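Local atomic coordinates of Fdc1 (PDB entry 4ZAD), a protein that probably catalyses the reversible decarboxylation of aromatic acrylic acids such as ferulic, p-coumaric and cinnamic acid to the corresponding vinyl compounds, using bound prenylated FMN. Residues P118-H132 and V252-A266. Numbering follows the deposited sequence.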
ATOM      1  N   PRO A 118      31.541  11.775  25.291  1.00 28.16           N
ATOM      2  CA  PRO A 118      31.997  10.524  25.838  1.00 28.63           C
ATOM      3  C   PRO A 118      33.131  10.745  26.831  1.00 29.55           C
ATOM      4  O   PRO A 118      33.806  11.777  26.776  1.00 29.23           O
ATOM      5  CB  PRO A 118      32.484   9.764  24.598  1.00 28.32           C
ATOM      6  CG  PRO A 118      32.917  10.765  23.690  1.00 26.98           C
ATOM      7  CD  PRO A 118      32.065  11.972  23.929  1.00 28.07           C
ATOM      8  N   VAL A 119      33.297   9.795  27.751  1.00 30.55           N
ATOM      9  CA  VAL A 119      34.326   9.857  28.774  1.00 31.22           C
ATOM     10  C   VAL A 119      35.242   8.675  28.583  1.00 32.38           C
ATOM     11  O   VAL A 119      34.791   7.557  28.474  1.00 31.92           O
ATOM     12  CB  VAL A 119      33.760   9.786  30.204  1.00 31.49           C
ATOM     13  CG1 VAL A 119      33.101   8.454  30.465  1.00 31.65           C
ATOM     14  CG2 VAL A 119      34.879   9.986  31.256  1.00 32.44           C
ATOM     15  N   LEU A 120      36.537   8.947  28.513  1.00 34.18           N
ATOM     16  CA  LEU A 120      37.559   7.908  28.496  1.00 35.58           C
ATOM     17  C   LEU A 120      37.587   7.125  29.811  1.00 36.12           C
ATOM     18  O   LEU A 120      37.446   7.693  30.875  1.00 36.98           O
ATOM     19  CB  LEU A 120      38.921   8.571  28.276  1.00 35.96           C
ATOM     20  CG  LEU A 120      40.151   7.666  28.185  1.00 37.12           C
ATOM     21  CD1 LEU A 120      39.943   6.653  27.067  1.00 34.79           C
ATOM     22  CD2 LEU A 120      41.445   8.566  27.986  1.00 37.43           C
ATOM     23  N   VAL A 121      37.772   5.820  29.728  1.00 36.70           N
ATOM     24  CA  VAL A 121      37.995   4.997  30.908  1.00 36.87           C
ATOM     25  C   VAL A 121      39.120   3.991  30.611  1.00 37.70           C
ATOM     26  O   VAL A 121      39.535   3.839  29.457  1.00 37.29           O
ATOM     27  CB  VAL A 121      36.730   4.232  31.277  1.00 37.11           C
ATOM     28  CG1 VAL A 121      35.533   5.163  31.254  1.00 36.24           C
ATOM     29  CG2 VAL A 121      36.540   3.046  30.311  1.00 36.13           C
ATOM     30  N   PRO A 122      39.633   3.310  31.659  1.00 38.53           N
ATOM     31  CA  PRO A 122      40.772   2.427  31.420  1.00 38.41           C
ATOM     32  C   PRO A 122      40.358   1.118  30.780  1.00 38.54           C
ATOM     33  O   PRO A 122      39.206   0.709  30.921  1.00 38.35           O
ATOM     34  CB  PRO A 122      41.346   2.179  32.810  1.00 38.65           C
ATOM     35  CG  PRO A 122      40.308   2.645  33.788  1.00 38.89           C
ATOM     36  CD  PRO A 122      39.401   3.578  33.095  1.00 38.59           C
ATOM     37  N   ASN A 123      41.322   0.477  30.108  1.00 38.55           N
ATOM     38  CA  ASN A 123      41.100  -0.712  29.297  1.00 38.25           C
ATOM     39  C   ASN A 123      40.404  -1.852  30.038  1.00 38.69           C
ATOM     40  O   ASN A 123      39.713  -2.655  29.401  1.00 37.97           O
ATOM     41  CB  ASN A 123      42.421  -1.183  28.673  1.00 37.83           C
ATOM     42  CG  ASN A 123      42.885  -0.284  27.513  1.00 39.25           C
ATOM     43  OD1 ASN A 123      42.395   0.829  27.315  1.00 38.14           O
ATOM     44  ND2 ASN A 123      43.845  -0.781  26.736  1.00 42.85           N
ATOM     45  N   ASP A 124      40.554  -1.915  31.365  1.00 39.54           N
ATOM     46  CA  ASP A 124      39.895  -2.973  32.146  1.00 40.64           C
ATOM     47  C   ASP A 124      38.413  -2.707  32.467  1.00 40.66           C
ATOM     48  O   ASP A 124      37.719  -3.581  33.021  1.00 40.88           O
ATOM     49  CB  ASP A 124      40.689  -3.380  33.412  1.00 41.42           C
ATOM     50  CG  ASP A 124      40.841  -2.254  34.438  1.00 43.21           C
ATOM     51  OD1 ASP A 124      39.825  -1.620  34.821  1.00 44.87           O
ATOM     52  OD2 ASP A 124      41.998  -2.026  34.865  1.00 45.52           O
ATOM     53  N   GLN A 125      37.896  -1.548  32.090  1.00 40.23           N
ATOM     54  CA  GLN A 125      36.449  -1.391  32.129  1.00 40.13           C
ATOM     55  C   GLN A 125      35.740  -1.839  30.827  1.00 39.52           C
ATOM     56  O   GLN A 125      34.521  -1.765  30.738  1.00 39.72           O
ATOM     57  CB  GLN A 125      36.073   0.032  32.545  1.00 40.38           C
ATOM     58  CG  GLN A 125      36.441   0.364  34.008  1.00 41.14           C
ATOM     59  CD  GLN A 125      35.789   1.661  34.476  1.00 44.12           C
ATOM     60  OE1 GLN A 125      34.590   1.912  34.205  1.00 43.57           O
ATOM     61  NE2 GLN A 125      36.581   2.518  35.155  1.00 44.06           N
ATOM     62  N   SER A 126      36.499  -2.320  29.841  1.00 38.75           N
ATOM     63  CA  SER A 126      35.951  -2.778  28.568  1.00 37.66           C
ATOM     64  C   SER A 126      36.122  -4.281  28.417  1.00 36.99           C
ATOM     65  O   SER A 126      37.239  -4.787  28.395  1.00 36.72           O
ATOM     66  CB  SER A 126      36.671  -2.086  27.395  1.00 38.09           C
ATOM     67  OG  SER A 126      36.357  -2.688  26.137  1.00 36.68           O
ATOM     68  N   PRO A 127      35.009  -5.004  28.281  1.00 36.03           N
ATOM     69  CA  PRO A 127      35.075  -6.430  28.004  1.00 35.10           C
ATOM     70  C   PRO A 127      35.855  -6.852  26.759  1.00 33.93           C
ATOM     71  O   PRO A 127      36.464  -7.900  26.774  1.00 34.08           O
ATOM     72  CB  PRO A 127      33.601  -6.818  27.850  1.00 35.51           C
ATOM     73  CG  PRO A 127      32.857  -5.846  28.700  1.00 35.73           C
ATOM     74  CD  PRO A 127      33.661  -4.577  28.693  1.00 35.90           C
ATOM     75  N   HIS A 128      35.818  -6.077  25.679  1.00 33.08           N
ATOM     76  CA  HIS A 128      36.449  -6.504  24.431  1.00 31.72           C
ATOM     77  C   HIS A 128      37.969  -6.402  24.503  1.00 31.72           C
ATOM     78  O   HIS A 128      38.682  -6.957  23.637  1.00 31.16           O
ATOM     79  CB  HIS A 128      35.879  -5.787  23.194  1.00 31.08           C
ATOM     80  CG  HIS A 128      36.219  -4.340  23.108  1.00 29.76           C
ATOM     81  ND1 HIS A 128      37.454  -3.891  22.708  1.00 26.78           N
ATOM     82  CD2 HIS A 128      35.471  -3.234  23.343  1.00 29.71           C
ATOM     83  CE1 HIS A 128      37.460  -2.568  22.720  1.00 28.15           C
ATOM     84  NE2 HIS A 128      36.269  -2.145  23.106  1.00 27.81           N
ATOM     85  N   LYS A 129      38.477  -5.730  25.543  1.00 31.26           N
ATOM     86  CA  LYS A 129      39.923  -5.692  25.751  1.00 31.05           C
ATOM     87  C   LYS A 129      40.477  -6.971  26.386  1.00 31.58           C
ATOM     88  O   LYS A 129      41.673  -7.046  26.603  1.00 32.04           O
ATOM     89  CB  LYS A 129      40.333  -4.491  26.591  1.00 30.42           C
ATOM     90  CG  LYS A 129      40.233  -3.133  25.910  1.00 29.60           C
ATOM     91  CD  LYS A 129      40.888  -3.081  24.538  1.00 27.99           C
ATOM     92  CE  LYS A 129      41.158  -1.663  24.096  1.00 26.99           C
ATOM     93  NZ  LYS A 129      42.016  -1.523  22.890  1.00 25.81           N
ATOM     94  N   LYS A 130      39.653  -7.981  26.667  1.00 31.64           N
ATOM     95  CA  LYS A 130      40.185  -9.204  27.261  1.00 32.49           C
ATOM     96  C   LYS A 130      41.079 -10.049  26.284  1.00 33.06           C
ATOM     97  O   LYS A 130      42.098 -10.602  26.710  1.00 32.34           O
ATOM     98  CB  LYS A 130      39.054 -10.042  27.875  1.00 32.40           C
ATOM     99  CG  LYS A 130      39.525 -11.367  28.547  1.00 33.20           C
ATOM    100  CD  LYS A 130      38.362 -12.282  28.941  1.00 32.08           C
ATOM    101  CE  LYS A 130      38.724 -13.212  30.099  1.00 31.71           C
ATOM    102  NZ  LYS A 130      37.507 -13.909  30.657  1.00 30.05           N
ATOM    103  N   HIS A 131      40.689 -10.152  25.008  1.00 33.71           N
ATOM    104  CA  HIS A 131      41.445 -10.915  24.004  1.00 34.23           C
ATOM    105  C   HIS A 131      41.853 -10.068  22.809  1.00 34.75           C
ATOM    106  O   HIS A 131      41.112  -9.203  22.355  1.00 33.54           O
ATOM    107  CB  HIS A 131      40.650 -12.110  23.449  1.00 34.55           C
ATOM    108  CG  HIS A 131      40.209 -13.099  24.482  1.00 36.63           C
ATOM    109  ND1 HIS A 131      38.916 -13.151  24.956  1.00 37.71           N
ATOM    110  CD2 HIS A 131      40.887 -14.085  25.125  1.00 38.46           C
ATOM    111  CE1 HIS A 131      38.823 -14.106  25.864  1.00 38.26           C
ATOM    112  NE2 HIS A 131      40.002 -14.692  25.982  1.00 37.83           N
ATOM    113  N   HIS A 132      43.026 -10.399  22.262  1.00 36.15           N
ATOM    114  CA  HIS A 132      43.657  -9.661  21.162  1.00 36.64           C
ATOM    115  C   HIS A 132      44.160 -10.593  20.073  1.00 37.37           C
ATOM    116  O   HIS A 132      44.605 -11.694  20.365  1.00 37.71           O
ATOM    117  CB  HIS A 132      44.824  -8.848  21.705  1.00 36.03           C
ATOM    118  CG  HIS A 132      44.395  -7.711  22.572  1.00 36.16           C
ATOM    119  ND1 HIS A 132      44.120  -7.860  23.913  1.00 36.99           N
ATOM    120  CD2 HIS A 132      44.151  -6.414  22.284  1.00 36.30           C
ATOM    121  CE1 HIS A 132      43.748  -6.697  24.420  1.00 37.30           C
ATOM    122  NE2 HIS A 132      43.772  -5.797  23.453  1.00 37.16           N
ATOM    123  N   VAL A 252      28.938   8.169  27.009  1.00 27.29           N
ATOM    124  CA  VAL A 252      29.391   6.874  26.554  1.00 26.31           C
ATOM    125  C   VAL A 252      30.817   6.595  27.016  1.00 25.49           C
ATOM    126  O   VAL A 252      31.777   7.264  26.628  1.00 25.06           O
ATOM    127  CB  VAL A 252      29.323   6.694  25.030  1.00 27.03           C
ATOM    128  CG1 VAL A 252      29.706   5.227  24.663  1.00 25.07           C
ATOM    129  CG2 VAL A 252      27.920   7.036  24.515  1.00 26.05           C
ATOM    130  N   PRO A 253      30.958   5.608  27.874  1.00 24.38           N
ATOM    131  CA  PRO A 253      32.294   5.218  28.251  1.00 24.22           C
ATOM    132  C   PRO A 253      33.099   4.628  27.064  1.00 24.03           C
ATOM    133  O   PRO A 253      32.642   3.713  26.410  1.00 23.05           O
ATOM    134  CB  PRO A 253      32.042   4.180  29.337  1.00 24.91           C
ATOM    135  CG  PRO A 253      30.696   3.647  29.087  1.00 24.28           C
ATOM    136  CD  PRO A 253      29.929   4.680  28.349  1.00 23.71           C
ATOM    137  N   VAL A 254      34.279   5.180  26.805  1.00 24.26           N
ATOM    138  CA  VAL A 254      35.109   4.795  25.674  1.00 24.80           C
ATOM    139  C   VAL A 254      36.540   4.478  26.106  1.00 25.63           C
ATOM    140  O   VAL A 254      37.050   4.976  27.126  1.00 25.66           O
ATOM    141  CB  VAL A 254      35.184   5.915  24.530  1.00 25.15           C
ATOM    142  CG1 VAL A 254      33.788   6.311  23.978  1.00 25.27           C
ATOM    143  CG2 VAL A 254      35.951   7.172  24.961  1.00 23.62           C
ATOM    144  N   VAL A 255      37.196   3.673  25.286  1.00 26.28           N
ATOM    145  CA  VAL A 255      38.583   3.312  25.480  1.00 26.15           C
ATOM    146  C   VAL A 255      39.370   3.531  24.189  1.00 26.70           C
ATOM    147  O   VAL A 255      38.820   3.488  23.083  1.00 26.47           O
ATOM    148  CB  VAL A 255      38.681   1.841  25.927  1.00 26.62           C
ATOM    149  CG1 VAL A 255      37.982   1.656  27.299  1.00 23.34           C
ATOM    150  CG2 VAL A 255      38.083   0.918  24.845  1.00 26.35           C
ATOM    151  N   LYS A 256      40.663   3.778  24.342  1.00 27.33           N
ATOM    152  CA  LYS A 256      41.557   3.944  23.206  1.00 28.09           C
ATOM    153  C   LYS A 256      41.866   2.617  22.508  1.00 28.70           C
ATOM    154  O   LYS A 256      42.050   1.586  23.142  1.00 28.21           O
ATOM    155  CB  LYS A 256      42.849   4.596  23.679  1.00 28.25           C
ATOM    156  CG  LYS A 256      43.747   5.140  22.574  1.00 29.67           C
ATOM    157  CD  LYS A 256      45.163   5.461  23.120  1.00 32.55           C
ATOM    158  CE  LYS A 256      46.334   4.987  22.174  1.00 33.30           C
ATOM    159  NZ  LYS A 256      46.459   3.532  22.002  1.00 32.84           N
ATOM    160  N   CYS A 257      41.937   2.635  21.187  1.00 29.83           N
ATOM    161  CA  CYS A 257      42.382   1.430  20.466  1.00 30.95           C
ATOM    162  C   CYS A 257      43.782   0.947  20.907  1.00 31.82           C
ATOM    163  O   CYS A 257      44.548   1.707  21.498  1.00 32.15           O
ATOM    164  CB  CYS A 257      42.364   1.678  18.958  1.00 30.48           C
ATOM    165  SG  CYS A 257      40.714   1.791  18.282  1.00 31.00           S
ATOM    166  N   GLU A 258      44.121  -0.307  20.595  1.00 33.01           N
ATOM    167  CA  GLU A 258      45.507  -0.769  20.734  1.00 33.36           C
ATOM    168  C   GLU A 258      46.508  -0.196  19.750  1.00 33.89           C
ATOM    169  O   GLU A 258      47.639   0.065  20.145  1.00 35.06           O
ATOM    170  CB  GLU A 258      45.609  -2.271  20.655  1.00 33.51           C
ATOM    171  CG  GLU A 258      44.954  -2.995  21.805  1.00 35.05           C
ATOM    172  CD  GLU A 258      45.405  -2.559  23.213  1.00 36.55           C
ATOM    173  OE1 GLU A 258      46.637  -2.479  23.515  1.00 36.95           O
ATOM    174  OE2 GLU A 258      44.488  -2.342  24.028  1.00 35.52           O
ATOM    175  N   THR A 259      46.131  -0.004  18.490  1.00 34.28           N
ATOM    176  CA  THR A 259      47.108   0.348  17.425  1.00 33.97           C
ATOM    177  C   THR A 259      46.845   1.655  16.685  1.00 34.07           C
ATOM    178  O   THR A 259      47.571   1.962  15.731  1.00 33.67           O
ATOM    179  CB  THR A 259      47.146  -0.738  16.314  1.00 34.60           C
ATOM    180  OG1 THR A 259      45.898  -0.720  15.598  1.00 33.31           O
ATOM    181  CG2 THR A 259      47.430  -2.141  16.898  1.00 32.82           C
ATOM    182  N   ASN A 260      45.791   2.392  17.056  1.00 33.93           N
ATOM    183  CA  ASN A 260      45.706   3.806  16.703  1.00 33.86           C
ATOM    184  C   ASN A 260      45.160   4.564  17.891  1.00 34.34           C
ATOM    185  O   ASN A 260      44.948   3.940  18.923  1.00 35.26           O
ATOM    186  CB  ASN A 260      44.945   4.066  15.390  1.00 33.83           C
ATOM    187  CG  ASN A 260      43.536   3.500  15.376  1.00 34.32           C
ATOM    188  OD1 ASN A 260      42.636   4.013  16.071  1.00 33.47           O
ATOM    189  ND2 ASN A 260      43.320   2.456  14.544  1.00 29.45           N
ATOM    190  N   ASP A 261      45.004   5.892  17.772  1.00 34.60           N
ATOM    191  CA  ASP A 261      44.511   6.753  18.862  1.00 34.90           C
ATOM    192  C   ASP A 261      43.006   7.038  18.741  1.00 34.18           C
ATOM    193  O   ASP A 261      42.499   7.968  19.354  1.00 33.79           O
ATOM    194  CB  ASP A 261      45.256   8.109  18.909  1.00 35.65           C
ATOM    195  CG  ASP A 261      46.788   7.981  19.157  1.00 38.33           C
ATOM    196  OD1 ASP A 261      47.261   6.999  19.773  1.00 39.35           O
ATOM    197  OD2 ASP A 261      47.518   8.915  18.721  1.00 42.24           O
ATOM    198  N   LEU A 262      42.282   6.257  17.947  1.00 33.63           N
ATOM    199  CA  LEU A 262      40.828   6.369  17.957  1.00 33.09           C
ATOM    200  C   LEU A 262      40.278   5.794  19.277  1.00 32.76           C
ATOM    201  O   LEU A 262      40.860   4.886  19.887  1.00 32.36           O
ATOM    202  CB  LEU A 262      40.191   5.661  16.755  1.00 33.16           C
ATOM    203  CG  LEU A 262      40.569   6.090  15.319  1.00 32.88           C
ATOM    204  CD1 LEU A 262      40.071   5.083  14.213  1.00 32.54           C
ATOM    205  CD2 LEU A 262      40.071   7.464  15.025  1.00 30.21           C
ATOM    206  N   GLU A 263      39.149   6.352  19.707  1.00 32.14           N
ATOM    207  CA  GLU A 263      38.413   5.881  20.877  1.00 31.58           C
ATOM    208  C   GLU A 263      37.189   5.133  20.442  1.00 30.22           C
ATOM    209  O   GLU A 263      36.425   5.608  19.625  1.00 30.94           O
ATOM    210  CB  GLU A 263      37.957   7.057  21.736  1.00 31.92           C
ATOM    211  CG  GLU A 263      39.103   7.670  22.481  1.00 33.09           C
ATOM    212  CD  GLU A 263      38.750   8.964  23.160  1.00 33.91           C
ATOM    213  OE1 GLU A 263      37.685   9.566  22.815  1.00 35.75           O
ATOM    214  OE2 GLU A 263      39.569   9.366  24.032  1.00 33.77           O
ATOM    215  N   VAL A 264      36.973   3.990  21.050  1.00 29.11           N
ATOM    216  CA  VAL A 264      35.833   3.178  20.736  1.00 27.91           C
ATOM    217  C   VAL A 264      35.080   2.844  22.017  1.00 26.96           C
ATOM    218  O   VAL A 264      35.634   2.956  23.087  1.00 25.89           O
ATOM    219  CB  VAL A 264      36.311   1.937  20.034  1.00 28.47           C
ATOM    220  CG1 VAL A 264      37.009   2.343  18.728  1.00 27.75           C
ATOM    221  CG2 VAL A 264      37.238   1.126  20.943  1.00 27.76           C
ATOM    222  N   PRO A 265      33.794   2.473  21.913  1.00 26.87           N
ATOM    223  CA  PRO A 265      33.045   2.252  23.150  1.00 26.34           C
ATOM    224  C   PRO A 265      33.614   1.116  24.005  1.00 26.36           C
ATOM    225  O   PRO A 265      33.974   0.068  23.481  1.00 26.17           O
ATOM    226  CB  PRO A 265      31.634   1.899  22.665  1.00 26.73           C
ATOM    227  CG  PRO A 265      31.553   2.290  21.219  1.00 26.53           C
ATOM    228  CD  PRO A 265      32.966   2.282  20.699  1.00 26.75           C
ATOM    229  N   ALA A 266      33.694   1.338  25.316  1.00 26.63           N
ATOM    230  CA  ALA A 266      34.096   0.304  26.279  1.00 27.15           C
ATOM    231  C   ALA A 266      33.359  -1.008  26.086  1.00 27.74           C
ATOM    232  O   ALA A 266      33.967  -2.065  26.163  1.00 27.99           O
ATOM    233  CB  ALA A 266      33.891   0.801  27.707  1.00 27.11           C
TER
HETATM  234  O   HOH W   1      41.753   3.338  27.624  1.00 32.33           O
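Val119 and Leu120 pair in parallel with Pro253 and Val254. Val119 N donates to Val252 O, Val254 N returns a bond to Val119 O (2.9 Å), and Val121 N donates to Val254 O. Three further backbone carbonyls, of Pro265, Ala266 and Lys256, are gripped by side chains. His128 NE2 donates to Pro265 O (3.2 Å), which lies in the imidazole plane, while Ser126 OG donates to Ala266 O at a very short separation whose exact length is doubtful. His128 ND1 is hydrogen-bonded to Ser311 OG, so both ring nitrogens are engaged and the ring's rotation is fixed. Lys129, bent at chi2 (-49°), brings NZ to a lone pair of Lys256 O (3.1 Å) and into a salt bridge with Glu258 OE2 (2.8 Å), met on its anti side. The CG of Glu258 rests at the edge of the His132 ring. One water donates to both Val121 O and Asn123 OD1, bridging weakly to Lys256 N. Among apolar groups, Val255 is central: CG1 packs on Val121 CG2 (3.6 Å), and CG2 lies 4.0 Å from His128 NE2 and beside Lys129 CE. Pro118 CB touches Val254 CG1 (3.7 Å). Within the Rift-related part of the UbiD-family fold, strand 119-120 forms one edge of a small three-stranded mixed sheet, completed by the hairpin 253-265. This packs against the large antiparallel sheet, Val264 on strand 214-220 and His128 on strand 270-277, and Pro265 lies close to Trp175, a prenylated-FMN-binding residue.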